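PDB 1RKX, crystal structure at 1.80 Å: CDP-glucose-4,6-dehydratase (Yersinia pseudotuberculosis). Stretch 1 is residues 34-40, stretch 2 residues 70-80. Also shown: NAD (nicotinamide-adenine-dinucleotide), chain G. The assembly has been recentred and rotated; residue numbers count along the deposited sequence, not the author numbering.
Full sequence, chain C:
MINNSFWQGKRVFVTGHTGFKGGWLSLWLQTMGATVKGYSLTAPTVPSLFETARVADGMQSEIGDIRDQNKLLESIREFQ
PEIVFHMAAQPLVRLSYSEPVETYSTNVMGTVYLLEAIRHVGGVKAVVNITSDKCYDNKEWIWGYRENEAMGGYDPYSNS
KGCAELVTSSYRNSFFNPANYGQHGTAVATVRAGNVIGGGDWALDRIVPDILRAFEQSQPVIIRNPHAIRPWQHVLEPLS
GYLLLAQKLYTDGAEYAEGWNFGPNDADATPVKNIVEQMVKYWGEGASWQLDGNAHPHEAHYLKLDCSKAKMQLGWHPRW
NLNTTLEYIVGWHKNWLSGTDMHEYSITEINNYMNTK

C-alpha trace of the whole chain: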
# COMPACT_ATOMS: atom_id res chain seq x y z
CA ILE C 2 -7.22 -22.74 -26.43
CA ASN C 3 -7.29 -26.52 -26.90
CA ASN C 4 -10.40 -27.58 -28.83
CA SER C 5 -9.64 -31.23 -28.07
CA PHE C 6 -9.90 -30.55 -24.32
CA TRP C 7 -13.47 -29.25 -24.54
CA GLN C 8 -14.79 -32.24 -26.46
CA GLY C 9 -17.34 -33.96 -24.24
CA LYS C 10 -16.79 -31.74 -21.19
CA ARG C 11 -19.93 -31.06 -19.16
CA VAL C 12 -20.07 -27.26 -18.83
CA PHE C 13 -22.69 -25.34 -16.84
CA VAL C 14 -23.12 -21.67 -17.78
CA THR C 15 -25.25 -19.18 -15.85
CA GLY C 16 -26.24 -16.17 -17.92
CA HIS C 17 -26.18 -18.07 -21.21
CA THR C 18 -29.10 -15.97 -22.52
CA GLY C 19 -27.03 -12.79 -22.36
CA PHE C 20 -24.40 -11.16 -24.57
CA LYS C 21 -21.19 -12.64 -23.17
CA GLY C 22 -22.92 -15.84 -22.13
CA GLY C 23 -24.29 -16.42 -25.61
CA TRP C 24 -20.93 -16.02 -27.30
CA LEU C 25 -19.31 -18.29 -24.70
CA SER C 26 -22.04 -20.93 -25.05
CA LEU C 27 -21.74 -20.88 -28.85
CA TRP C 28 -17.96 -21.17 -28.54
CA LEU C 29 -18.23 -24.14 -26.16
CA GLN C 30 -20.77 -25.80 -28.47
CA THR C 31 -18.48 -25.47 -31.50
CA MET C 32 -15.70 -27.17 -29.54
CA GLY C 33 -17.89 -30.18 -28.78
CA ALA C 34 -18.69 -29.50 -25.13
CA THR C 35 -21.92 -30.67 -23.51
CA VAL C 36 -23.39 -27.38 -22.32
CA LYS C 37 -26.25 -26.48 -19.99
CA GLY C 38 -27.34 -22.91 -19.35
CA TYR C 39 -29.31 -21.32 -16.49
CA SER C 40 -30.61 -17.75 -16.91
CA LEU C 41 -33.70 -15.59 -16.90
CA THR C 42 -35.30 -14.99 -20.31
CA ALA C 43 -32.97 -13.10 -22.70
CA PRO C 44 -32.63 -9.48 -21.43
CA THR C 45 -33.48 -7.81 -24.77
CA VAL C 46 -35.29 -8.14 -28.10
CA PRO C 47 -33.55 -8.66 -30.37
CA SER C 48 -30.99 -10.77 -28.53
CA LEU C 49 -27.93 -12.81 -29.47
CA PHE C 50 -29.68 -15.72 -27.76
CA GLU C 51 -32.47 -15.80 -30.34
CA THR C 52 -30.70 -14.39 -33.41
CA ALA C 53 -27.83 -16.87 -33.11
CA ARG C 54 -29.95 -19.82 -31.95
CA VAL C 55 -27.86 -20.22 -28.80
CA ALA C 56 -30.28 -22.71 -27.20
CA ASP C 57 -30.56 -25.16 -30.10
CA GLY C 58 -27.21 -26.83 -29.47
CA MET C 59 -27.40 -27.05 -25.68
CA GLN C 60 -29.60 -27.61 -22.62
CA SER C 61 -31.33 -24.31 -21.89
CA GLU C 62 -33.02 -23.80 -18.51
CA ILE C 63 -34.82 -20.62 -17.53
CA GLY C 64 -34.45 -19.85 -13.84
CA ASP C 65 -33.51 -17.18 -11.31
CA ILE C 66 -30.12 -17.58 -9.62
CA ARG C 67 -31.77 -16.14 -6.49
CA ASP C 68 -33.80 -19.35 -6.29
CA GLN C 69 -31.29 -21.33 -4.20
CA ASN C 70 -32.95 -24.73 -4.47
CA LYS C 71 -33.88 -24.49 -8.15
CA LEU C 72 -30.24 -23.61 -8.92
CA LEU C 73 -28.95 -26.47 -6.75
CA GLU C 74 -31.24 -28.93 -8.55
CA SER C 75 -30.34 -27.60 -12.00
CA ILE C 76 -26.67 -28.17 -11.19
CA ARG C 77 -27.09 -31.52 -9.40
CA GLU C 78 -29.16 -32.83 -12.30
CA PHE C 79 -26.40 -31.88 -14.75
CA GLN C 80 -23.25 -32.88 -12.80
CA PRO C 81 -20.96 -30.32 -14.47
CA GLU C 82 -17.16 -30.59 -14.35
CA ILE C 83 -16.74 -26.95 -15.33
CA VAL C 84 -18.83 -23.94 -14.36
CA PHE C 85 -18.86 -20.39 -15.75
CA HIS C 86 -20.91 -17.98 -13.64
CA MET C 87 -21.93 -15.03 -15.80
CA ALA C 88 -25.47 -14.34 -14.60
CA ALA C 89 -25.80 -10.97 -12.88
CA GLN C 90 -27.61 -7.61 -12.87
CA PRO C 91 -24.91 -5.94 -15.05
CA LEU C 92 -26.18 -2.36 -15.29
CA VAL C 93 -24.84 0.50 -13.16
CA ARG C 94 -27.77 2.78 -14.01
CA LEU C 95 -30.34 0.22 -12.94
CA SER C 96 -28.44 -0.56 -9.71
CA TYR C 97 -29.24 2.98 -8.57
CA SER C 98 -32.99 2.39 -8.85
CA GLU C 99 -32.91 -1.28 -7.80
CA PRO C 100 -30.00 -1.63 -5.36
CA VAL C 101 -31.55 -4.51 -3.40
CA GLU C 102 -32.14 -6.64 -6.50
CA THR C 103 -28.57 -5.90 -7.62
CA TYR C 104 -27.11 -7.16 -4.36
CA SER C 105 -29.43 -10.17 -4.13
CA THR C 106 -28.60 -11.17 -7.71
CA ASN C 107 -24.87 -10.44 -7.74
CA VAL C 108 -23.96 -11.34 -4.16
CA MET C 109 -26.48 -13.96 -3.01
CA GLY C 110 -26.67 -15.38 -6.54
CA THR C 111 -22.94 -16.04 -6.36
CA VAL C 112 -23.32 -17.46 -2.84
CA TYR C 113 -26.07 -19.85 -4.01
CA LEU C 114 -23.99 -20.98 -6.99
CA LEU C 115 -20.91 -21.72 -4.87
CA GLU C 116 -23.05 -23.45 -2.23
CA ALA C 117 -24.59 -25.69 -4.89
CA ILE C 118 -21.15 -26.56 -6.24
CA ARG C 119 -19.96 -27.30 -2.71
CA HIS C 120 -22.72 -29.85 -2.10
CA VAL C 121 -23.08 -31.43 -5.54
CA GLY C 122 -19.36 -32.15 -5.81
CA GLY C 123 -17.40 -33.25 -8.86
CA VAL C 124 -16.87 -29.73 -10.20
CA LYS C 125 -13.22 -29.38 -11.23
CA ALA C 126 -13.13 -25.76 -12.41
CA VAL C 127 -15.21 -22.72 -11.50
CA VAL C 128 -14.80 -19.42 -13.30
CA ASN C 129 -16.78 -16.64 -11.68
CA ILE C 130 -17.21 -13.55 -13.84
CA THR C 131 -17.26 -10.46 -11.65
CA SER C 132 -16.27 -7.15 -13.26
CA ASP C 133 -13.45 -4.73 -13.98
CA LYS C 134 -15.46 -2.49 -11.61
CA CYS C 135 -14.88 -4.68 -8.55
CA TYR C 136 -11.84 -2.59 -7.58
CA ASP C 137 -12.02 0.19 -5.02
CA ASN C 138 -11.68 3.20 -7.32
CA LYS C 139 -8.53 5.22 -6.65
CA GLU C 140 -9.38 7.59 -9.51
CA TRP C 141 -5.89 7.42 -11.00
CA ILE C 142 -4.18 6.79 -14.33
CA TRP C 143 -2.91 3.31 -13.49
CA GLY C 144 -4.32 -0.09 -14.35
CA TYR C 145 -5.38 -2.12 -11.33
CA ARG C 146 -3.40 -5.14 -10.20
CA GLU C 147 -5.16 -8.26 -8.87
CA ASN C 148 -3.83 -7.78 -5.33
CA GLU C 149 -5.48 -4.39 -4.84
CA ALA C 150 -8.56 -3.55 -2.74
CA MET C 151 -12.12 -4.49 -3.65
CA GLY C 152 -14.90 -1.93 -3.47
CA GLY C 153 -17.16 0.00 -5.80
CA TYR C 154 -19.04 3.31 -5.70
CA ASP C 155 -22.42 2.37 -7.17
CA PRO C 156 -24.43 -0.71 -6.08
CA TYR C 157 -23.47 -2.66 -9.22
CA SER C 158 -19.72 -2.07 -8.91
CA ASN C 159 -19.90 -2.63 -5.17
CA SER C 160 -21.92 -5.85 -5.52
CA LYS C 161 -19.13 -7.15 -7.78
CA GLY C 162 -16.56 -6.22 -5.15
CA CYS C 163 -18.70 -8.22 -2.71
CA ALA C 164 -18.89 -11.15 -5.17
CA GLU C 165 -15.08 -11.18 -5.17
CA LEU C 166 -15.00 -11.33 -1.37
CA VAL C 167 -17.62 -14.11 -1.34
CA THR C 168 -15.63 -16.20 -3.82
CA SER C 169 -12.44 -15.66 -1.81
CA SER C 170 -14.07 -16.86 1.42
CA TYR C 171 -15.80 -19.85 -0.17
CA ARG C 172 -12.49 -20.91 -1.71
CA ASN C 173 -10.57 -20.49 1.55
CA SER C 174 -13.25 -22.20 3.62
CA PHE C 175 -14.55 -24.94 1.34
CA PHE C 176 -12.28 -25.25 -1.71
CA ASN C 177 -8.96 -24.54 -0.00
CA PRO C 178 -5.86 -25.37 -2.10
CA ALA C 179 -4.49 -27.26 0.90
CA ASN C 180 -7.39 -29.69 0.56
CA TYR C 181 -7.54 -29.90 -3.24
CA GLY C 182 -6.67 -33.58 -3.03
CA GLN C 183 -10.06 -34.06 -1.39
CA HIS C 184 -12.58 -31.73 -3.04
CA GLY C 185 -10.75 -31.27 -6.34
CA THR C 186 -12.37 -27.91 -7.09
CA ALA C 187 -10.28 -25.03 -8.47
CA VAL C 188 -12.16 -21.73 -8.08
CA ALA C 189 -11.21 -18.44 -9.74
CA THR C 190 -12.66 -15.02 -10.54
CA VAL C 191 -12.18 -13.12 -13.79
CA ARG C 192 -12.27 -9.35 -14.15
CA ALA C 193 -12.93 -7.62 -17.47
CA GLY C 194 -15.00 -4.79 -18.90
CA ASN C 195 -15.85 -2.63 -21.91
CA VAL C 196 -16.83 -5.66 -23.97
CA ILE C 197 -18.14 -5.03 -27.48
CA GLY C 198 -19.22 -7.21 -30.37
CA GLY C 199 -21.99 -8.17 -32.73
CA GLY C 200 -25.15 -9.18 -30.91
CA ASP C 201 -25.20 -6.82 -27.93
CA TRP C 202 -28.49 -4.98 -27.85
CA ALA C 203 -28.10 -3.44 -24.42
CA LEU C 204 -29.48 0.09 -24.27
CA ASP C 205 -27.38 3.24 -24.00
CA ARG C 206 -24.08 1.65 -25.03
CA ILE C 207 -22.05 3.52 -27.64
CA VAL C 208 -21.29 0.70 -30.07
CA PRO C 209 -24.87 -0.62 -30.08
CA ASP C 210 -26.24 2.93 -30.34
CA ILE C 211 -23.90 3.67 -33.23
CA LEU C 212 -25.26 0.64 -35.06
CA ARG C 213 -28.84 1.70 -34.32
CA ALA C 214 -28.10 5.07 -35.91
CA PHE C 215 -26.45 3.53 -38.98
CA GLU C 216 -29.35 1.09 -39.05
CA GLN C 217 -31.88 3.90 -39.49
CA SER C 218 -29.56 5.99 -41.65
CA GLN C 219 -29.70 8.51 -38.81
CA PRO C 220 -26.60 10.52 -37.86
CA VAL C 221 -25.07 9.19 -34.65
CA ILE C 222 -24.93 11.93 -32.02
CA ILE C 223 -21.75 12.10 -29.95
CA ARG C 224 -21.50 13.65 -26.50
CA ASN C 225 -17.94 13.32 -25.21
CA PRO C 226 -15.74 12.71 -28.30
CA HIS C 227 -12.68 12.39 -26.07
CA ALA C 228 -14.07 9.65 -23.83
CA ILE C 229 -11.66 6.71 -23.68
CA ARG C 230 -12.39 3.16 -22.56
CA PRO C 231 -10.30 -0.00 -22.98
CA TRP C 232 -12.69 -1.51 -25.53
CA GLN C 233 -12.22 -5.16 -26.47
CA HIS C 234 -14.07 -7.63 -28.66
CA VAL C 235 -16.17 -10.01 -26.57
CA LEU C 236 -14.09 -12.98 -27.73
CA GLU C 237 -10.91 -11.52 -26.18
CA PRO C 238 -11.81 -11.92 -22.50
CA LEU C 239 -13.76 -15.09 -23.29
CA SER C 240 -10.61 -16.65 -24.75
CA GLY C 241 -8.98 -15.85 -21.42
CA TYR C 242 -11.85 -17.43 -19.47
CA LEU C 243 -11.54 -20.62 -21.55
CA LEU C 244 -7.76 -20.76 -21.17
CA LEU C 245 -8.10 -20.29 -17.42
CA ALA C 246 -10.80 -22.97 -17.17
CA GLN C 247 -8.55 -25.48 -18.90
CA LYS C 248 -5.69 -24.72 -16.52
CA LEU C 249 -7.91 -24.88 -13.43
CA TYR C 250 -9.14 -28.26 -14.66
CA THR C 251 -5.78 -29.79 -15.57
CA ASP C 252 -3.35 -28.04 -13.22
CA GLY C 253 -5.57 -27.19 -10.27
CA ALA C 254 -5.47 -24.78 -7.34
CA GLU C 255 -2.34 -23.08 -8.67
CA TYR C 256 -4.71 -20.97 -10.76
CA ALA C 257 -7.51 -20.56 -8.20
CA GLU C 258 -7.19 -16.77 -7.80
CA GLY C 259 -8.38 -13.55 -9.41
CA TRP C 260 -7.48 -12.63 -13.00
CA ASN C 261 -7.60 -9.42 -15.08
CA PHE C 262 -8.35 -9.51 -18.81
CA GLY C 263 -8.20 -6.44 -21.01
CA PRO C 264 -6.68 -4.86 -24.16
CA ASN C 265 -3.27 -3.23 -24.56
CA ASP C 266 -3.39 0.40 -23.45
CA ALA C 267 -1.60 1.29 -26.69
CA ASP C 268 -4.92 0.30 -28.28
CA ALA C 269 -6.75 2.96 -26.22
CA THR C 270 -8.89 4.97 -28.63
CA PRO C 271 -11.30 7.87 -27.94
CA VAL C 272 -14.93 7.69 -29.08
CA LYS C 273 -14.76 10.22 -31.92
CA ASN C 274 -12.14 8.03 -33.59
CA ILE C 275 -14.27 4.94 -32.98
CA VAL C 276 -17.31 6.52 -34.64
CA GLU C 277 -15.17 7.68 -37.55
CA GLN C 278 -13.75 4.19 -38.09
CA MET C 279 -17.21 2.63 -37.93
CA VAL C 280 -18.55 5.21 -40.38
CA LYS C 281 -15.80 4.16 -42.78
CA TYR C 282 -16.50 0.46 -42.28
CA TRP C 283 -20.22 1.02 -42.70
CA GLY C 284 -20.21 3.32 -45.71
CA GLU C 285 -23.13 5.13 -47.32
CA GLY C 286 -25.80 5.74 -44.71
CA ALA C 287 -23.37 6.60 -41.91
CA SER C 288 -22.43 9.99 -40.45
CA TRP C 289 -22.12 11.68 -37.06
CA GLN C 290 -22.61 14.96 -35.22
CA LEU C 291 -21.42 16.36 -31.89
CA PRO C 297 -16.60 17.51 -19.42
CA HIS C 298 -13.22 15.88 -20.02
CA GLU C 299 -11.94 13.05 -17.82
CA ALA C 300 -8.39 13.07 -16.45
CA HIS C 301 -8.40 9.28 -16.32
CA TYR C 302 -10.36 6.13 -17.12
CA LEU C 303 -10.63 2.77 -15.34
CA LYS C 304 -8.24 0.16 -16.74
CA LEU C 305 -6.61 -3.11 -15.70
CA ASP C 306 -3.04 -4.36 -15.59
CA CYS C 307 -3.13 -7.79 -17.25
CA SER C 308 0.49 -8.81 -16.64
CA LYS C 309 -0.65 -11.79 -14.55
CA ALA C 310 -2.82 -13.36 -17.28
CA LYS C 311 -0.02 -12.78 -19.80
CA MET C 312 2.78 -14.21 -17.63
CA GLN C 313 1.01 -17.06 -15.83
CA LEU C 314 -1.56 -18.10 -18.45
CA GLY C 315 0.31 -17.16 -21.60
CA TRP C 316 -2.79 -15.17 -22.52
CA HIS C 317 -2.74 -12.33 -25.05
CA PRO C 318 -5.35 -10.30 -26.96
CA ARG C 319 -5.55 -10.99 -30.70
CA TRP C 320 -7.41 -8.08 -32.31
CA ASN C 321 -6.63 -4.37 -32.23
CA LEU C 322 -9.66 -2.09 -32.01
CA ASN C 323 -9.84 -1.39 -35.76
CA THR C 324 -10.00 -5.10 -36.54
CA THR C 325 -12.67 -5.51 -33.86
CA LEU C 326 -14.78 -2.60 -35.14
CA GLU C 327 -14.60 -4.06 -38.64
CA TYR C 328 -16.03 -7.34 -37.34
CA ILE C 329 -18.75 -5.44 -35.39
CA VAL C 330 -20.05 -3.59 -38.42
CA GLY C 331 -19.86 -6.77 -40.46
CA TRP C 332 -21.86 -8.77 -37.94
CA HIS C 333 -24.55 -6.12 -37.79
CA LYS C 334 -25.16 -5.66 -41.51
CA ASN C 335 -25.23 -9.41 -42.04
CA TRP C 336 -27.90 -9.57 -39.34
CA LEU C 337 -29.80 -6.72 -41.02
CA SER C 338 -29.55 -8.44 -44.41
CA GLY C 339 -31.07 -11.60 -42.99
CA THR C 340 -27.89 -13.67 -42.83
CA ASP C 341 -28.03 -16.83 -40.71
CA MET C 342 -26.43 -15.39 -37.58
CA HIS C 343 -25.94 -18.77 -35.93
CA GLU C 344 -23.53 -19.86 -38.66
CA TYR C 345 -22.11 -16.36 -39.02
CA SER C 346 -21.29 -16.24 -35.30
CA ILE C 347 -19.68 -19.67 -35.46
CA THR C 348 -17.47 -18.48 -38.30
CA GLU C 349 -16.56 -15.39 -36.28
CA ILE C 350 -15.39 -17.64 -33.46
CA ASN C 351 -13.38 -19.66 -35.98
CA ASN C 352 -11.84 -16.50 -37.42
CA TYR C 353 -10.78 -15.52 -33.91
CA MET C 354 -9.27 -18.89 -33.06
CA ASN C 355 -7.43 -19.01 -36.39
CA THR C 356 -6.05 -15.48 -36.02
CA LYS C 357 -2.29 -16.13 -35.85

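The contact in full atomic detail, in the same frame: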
# COMPACT_ATOMS: atom_id res chain seq x y z
N ALA C 34 -18.35 -29.33 -26.54
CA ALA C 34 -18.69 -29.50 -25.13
C ALA C 34 -20.18 -29.77 -24.96
O ALA C 34 -20.98 -29.44 -25.83
CB ALA C 34 -18.29 -28.24 -24.35
N THR C 35 -20.53 -30.39 -23.84
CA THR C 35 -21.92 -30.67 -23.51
C THR C 35 -22.28 -29.52 -22.58
O THR C 35 -21.88 -29.49 -21.42
CB THR C 35 -22.06 -32.01 -22.77
OG1 THR C 35 -21.62 -33.06 -23.64
CG2 THR C 35 -23.50 -32.25 -22.37
N VAL C 36 -23.05 -28.56 -23.09
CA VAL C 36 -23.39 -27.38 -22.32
C VAL C 36 -24.82 -27.25 -21.82
O VAL C 36 -25.77 -27.59 -22.53
CB VAL C 36 -23.08 -26.11 -23.14
CG1 VAL C 36 -23.09 -24.88 -22.23
CG2 VAL C 36 -21.73 -26.26 -23.84
N LYS C 37 -24.95 -26.74 -20.60
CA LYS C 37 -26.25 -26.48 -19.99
C LYS C 37 -26.22 -25.04 -19.49
O LYS C 37 -25.25 -24.62 -18.86
CB LYS C 37 -26.53 -27.42 -18.81
CG LYS C 37 -27.90 -27.15 -18.17
CD LYS C 37 -28.24 -28.15 -17.07
CE LYS C 37 -29.64 -27.89 -16.50
NZ LYS C 37 -30.00 -28.80 -15.38
N GLY C 38 -27.28 -24.29 -19.78
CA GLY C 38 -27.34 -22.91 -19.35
C GLY C 38 -28.48 -22.67 -18.37
O GLY C 38 -29.50 -23.37 -18.39
N TYR C 39 -28.31 -21.68 -17.50
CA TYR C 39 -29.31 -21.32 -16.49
C TYR C 39 -29.35 -19.80 -16.44
O TYR C 39 -28.38 -19.17 -15.99
CB TYR C 39 -28.90 -21.89 -15.13
CG TYR C 39 -29.91 -21.70 -14.02
CD1 TYR C 39 -30.84 -22.69 -13.71
CD2 TYR C 39 -29.93 -20.52 -13.26
CE1 TYR C 39 -31.75 -22.53 -12.66
CE2 TYR C 39 -30.84 -20.35 -12.21
CZ TYR C 39 -31.75 -21.36 -11.92
OH TYR C 39 -32.64 -21.22 -10.89
N SER C 40 -30.45 -19.21 -16.89
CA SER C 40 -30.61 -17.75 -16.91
C SER C 40 -32.08 -17.38 -16.90
O SER C 40 -32.96 -18.23 -16.99
CB SER C 40 -30.02 -17.15 -18.20
OG SER C 40 -28.73 -17.63 -18.51
N ASN C 70 -32.70 -23.32 -4.22
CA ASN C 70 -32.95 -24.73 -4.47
C ASN C 70 -33.06 -25.09 -5.95
O ASN C 70 -32.56 -26.13 -6.39
CB ASN C 70 -34.21 -25.20 -3.74
CG ASN C 70 -34.25 -26.70 -3.59
OD1 ASN C 70 -33.48 -27.28 -2.83
ND2 ASN C 70 -35.15 -27.35 -4.33
N LYS C 71 -33.72 -24.23 -6.72
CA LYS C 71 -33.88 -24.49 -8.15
C LYS C 71 -32.51 -24.50 -8.83
O LYS C 71 -32.30 -25.25 -9.78
CB LYS C 71 -34.77 -23.43 -8.79
CG LYS C 71 -34.99 -23.65 -10.28
CD LYS C 71 -35.92 -22.61 -10.87
CE LYS C 71 -36.10 -22.83 -12.36
NZ LYS C 71 -37.01 -21.83 -12.97
N LEU C 72 -31.59 -23.67 -8.35
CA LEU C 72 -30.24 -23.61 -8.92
C LEU C 72 -29.47 -24.87 -8.51
O LEU C 72 -28.74 -25.45 -9.33
CB LEU C 72 -29.51 -22.36 -8.43
CG LEU C 72 -28.05 -22.20 -8.87
CD1 LEU C 72 -27.93 -22.30 -10.39
CD2 LEU C 72 -27.52 -20.86 -8.37
N LEU C 73 -29.62 -25.28 -7.26
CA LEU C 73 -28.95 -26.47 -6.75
C LEU C 73 -29.38 -27.69 -7.56
O LEU C 73 -28.55 -28.50 -7.98
CB LEU C 73 -29.31 -26.68 -5.28
CG LEU C 73 -29.02 -28.04 -4.62
CD1 LEU C 73 -27.51 -28.26 -4.52
CD2 LEU C 73 -29.67 -28.06 -3.23
N GLU C 74 -30.69 -27.81 -7.78
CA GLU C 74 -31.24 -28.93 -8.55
C GLU C 74 -30.76 -28.92 -10.00
O GLU C 74 -30.41 -29.96 -10.54
CB GLU C 74 -32.77 -28.90 -8.51
CG GLU C 74 -33.36 -29.21 -7.15
CD GLU C 74 -32.93 -30.56 -6.62
OE1 GLU C 74 -33.10 -31.57 -7.34
OE2 GLU C 74 -32.41 -30.61 -5.49
N SER C 75 -30.77 -27.74 -10.61
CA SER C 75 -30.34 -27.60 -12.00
C SER C 75 -28.90 -28.07 -12.16
O SER C 75 -28.54 -28.70 -13.16
CB SER C 75 -30.47 -26.15 -12.46
OG SER C 75 -30.07 -25.99 -13.81
N ILE C 76 -28.07 -27.78 -11.16
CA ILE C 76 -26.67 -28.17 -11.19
C ILE C 76 -26.50 -29.65 -10.86
O ILE C 76 -25.76 -30.37 -11.54
CB ILE C 76 -25.85 -27.31 -10.20
CG1 ILE C 76 -25.84 -25.85 -10.68
CG2 ILE C 76 -24.42 -27.86 -10.10
CD1 ILE C 76 -25.20 -24.86 -9.71
N ARG C 77 -27.17 -30.12 -9.81
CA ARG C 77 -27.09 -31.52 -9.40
C ARG C 77 -27.55 -32.45 -10.51
O ARG C 77 -26.98 -33.52 -10.72
CB ARG C 77 -27.94 -31.77 -8.16
CG ARG C 77 -28.04 -33.24 -7.77
CD ARG C 77 -29.06 -33.42 -6.66
NE ARG C 77 -28.64 -32.73 -5.44
CZ ARG C 77 -29.47 -32.31 -4.50
NH1 ARG C 77 -30.78 -32.49 -4.64
NH2 ARG C 77 -29.00 -31.70 -3.42
N GLU C 78 -28.61 -32.05 -11.20
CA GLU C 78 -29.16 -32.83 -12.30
C GLU C 78 -28.13 -32.97 -13.43
O GLU C 78 -28.01 -34.03 -14.04
CB GLU C 78 -30.42 -32.14 -12.83
CG GLU C 78 -31.11 -32.81 -14.02
CD GLU C 78 -30.35 -32.64 -15.33
OE1 GLU C 78 -30.01 -31.49 -15.69
OE2 GLU C 78 -30.12 -33.65 -16.02
N PHE C 79 -27.38 -31.90 -13.68
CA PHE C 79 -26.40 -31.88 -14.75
C PHE C 79 -25.01 -32.47 -14.44
O PHE C 79 -24.36 -33.01 -15.33
CB PHE C 79 -26.24 -30.44 -15.25
CG PHE C 79 -25.37 -30.31 -16.47
CD1 PHE C 79 -25.74 -30.92 -17.66
CD2 PHE C 79 -24.19 -29.58 -16.42
CE1 PHE C 79 -24.94 -30.80 -18.80
CE2 PHE C 79 -23.38 -29.45 -17.56
CZ PHE C 79 -23.76 -30.06 -18.75
N GLN C 80 -24.57 -32.36 -13.19
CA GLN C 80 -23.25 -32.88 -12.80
C GLN C 80 -22.13 -32.29 -13.65
O GLN C 80 -21.37 -33.01 -14.30
CB GLN C 80 -23.22 -34.41 -12.92
CG GLN C 80 -24.24 -35.14 -12.05
CD GLN C 80 -23.89 -35.11 -10.58
OE1 GLN C 80 -22.82 -35.58 -10.18
NE2 GLN C 80 -24.78 -34.55 -9.77
PA NAD G . -26.29 -9.39 -20.31
O1A NAD G . -27.33 -8.55 -19.67
O2A NAD G . -26.36 -9.51 -21.80
O5B NAD G . -26.29 -10.87 -19.69
C5B NAD G . -26.67 -11.05 -18.31
C4B NAD G . -27.17 -12.47 -18.06
O4B NAD G . -27.51 -12.43 -16.65
C3B NAD G . -28.47 -12.78 -18.79
O3B NAD G . -28.29 -14.06 -19.43
C2B NAD G . -29.50 -12.77 -17.68
O2B NAD G . -30.66 -13.60 -17.96
C1B NAD G . -28.67 -13.21 -16.50
N9A NAD G . -29.30 -12.88 -15.23
C8A NAD G . -29.45 -11.64 -14.66
N7A NAD G . -30.08 -11.67 -13.49
C5A NAD G . -30.35 -13.01 -13.29
C6A NAD G . -31.00 -13.69 -12.23
N6A NAD G . -31.51 -13.14 -11.15
N1A NAD G . -31.11 -15.05 -12.33
C2A NAD G . -30.59 -15.65 -13.45
N3A NAD G . -29.97 -15.13 -14.48
C4A NAD G . -29.87 -13.78 -14.35
O3 NAD G . -24.89 -8.86 -19.87
PN NAD G . -23.38 -9.34 -20.28
O1N NAD G . -22.80 -8.18 -20.97
O2N NAD G . -23.50 -10.54 -21.15
O5D NAD G . -22.69 -9.55 -18.87
C5D NAD G . -22.24 -10.87 -18.56
C4D NAD G . -21.53 -10.87 -17.22
O4D NAD G . -20.33 -10.06 -17.43
C3D NAD G . -22.23 -10.23 -16.02
O3D NAD G . -21.77 -10.90 -14.83
C2D NAD G . -21.72 -8.80 -16.08
O2D NAD G . -21.85 -8.16 -14.80
C1D NAD G . -20.28 -9.02 -16.47
N1N NAD G . -19.67 -7.83 -17.04
C2N NAD G . -19.93 -7.38 -18.34
C3N NAD G . -19.22 -6.20 -18.92
C7N NAD G . -19.51 -5.83 -20.31
O7N NAD G . -18.89 -4.86 -20.78
N7N NAD G . -20.40 -6.49 -21.09
C4N NAD G . -18.31 -5.39 -18.01
C5N NAD G . -18.17 -5.99 -16.65
C6N NAD G . -18.77 -7.08 -16.22

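Strand 35-40 lies against helix 70-79 almost exactly antiparallel, at 176°, with the axes 10.0 Å apart at closest approach. Strand alternation sets the pattern: Thr35, Lys37 and Tyr39 point CA-to-CB toward the helix, while Val36 points away and Gly38 has no side chain to place.

Lys37 carries the polar part of the contact. All four of its chi angles are t, and the extended chain takes the ammonium group to the helix, where three acceptors meet it. Lys37 NZ donates to the backbone oxygen Ser75 O at 2.7 Å and to Glu78 OE1 at 2.7 Å, the latter also a salt bridge; a weak hydrogen bond to Ser75 OG, at 3.2 Å, completes the set. The buried charge is thus paid for by a carboxylate, a carbonyl and a hydroxyl. Ser75 O also accepts a weak helical hydrogen bond from Phe79 N at 3.4 Å, so the lysine is its closer donor. Ser75 OG has a further hydrogen bond elsewhere in the structure.

The same lysine also serves as an apolar residue. Lys37 CB sits over the face of the Phe79 ring, 3.6 Å from the centroid and only 6° off the normal, and Lys37 CD packs 3.5 Å from Phe79 CB. At the ring edge, Thr35 O comes within 3.3 Å of Phe79 CZ.

Tyr39 makes the other aromatic contact. Leu72 CD1 lies over one face of the Tyr39 ring, 4.0 Å from the centroid, and Ser75 OG approaches Tyr39 CD1 obliquely at 3.4 Å. The hydroxyl touches the helix without bonding to it: Tyr39 OH is 3.4 Å from Lys71 CG, and its hydrogen bond is made elsewhere in the structure.

The rule to read here is economy: one long side chain supplies methylene packing along its length and satisfied charge at its tip.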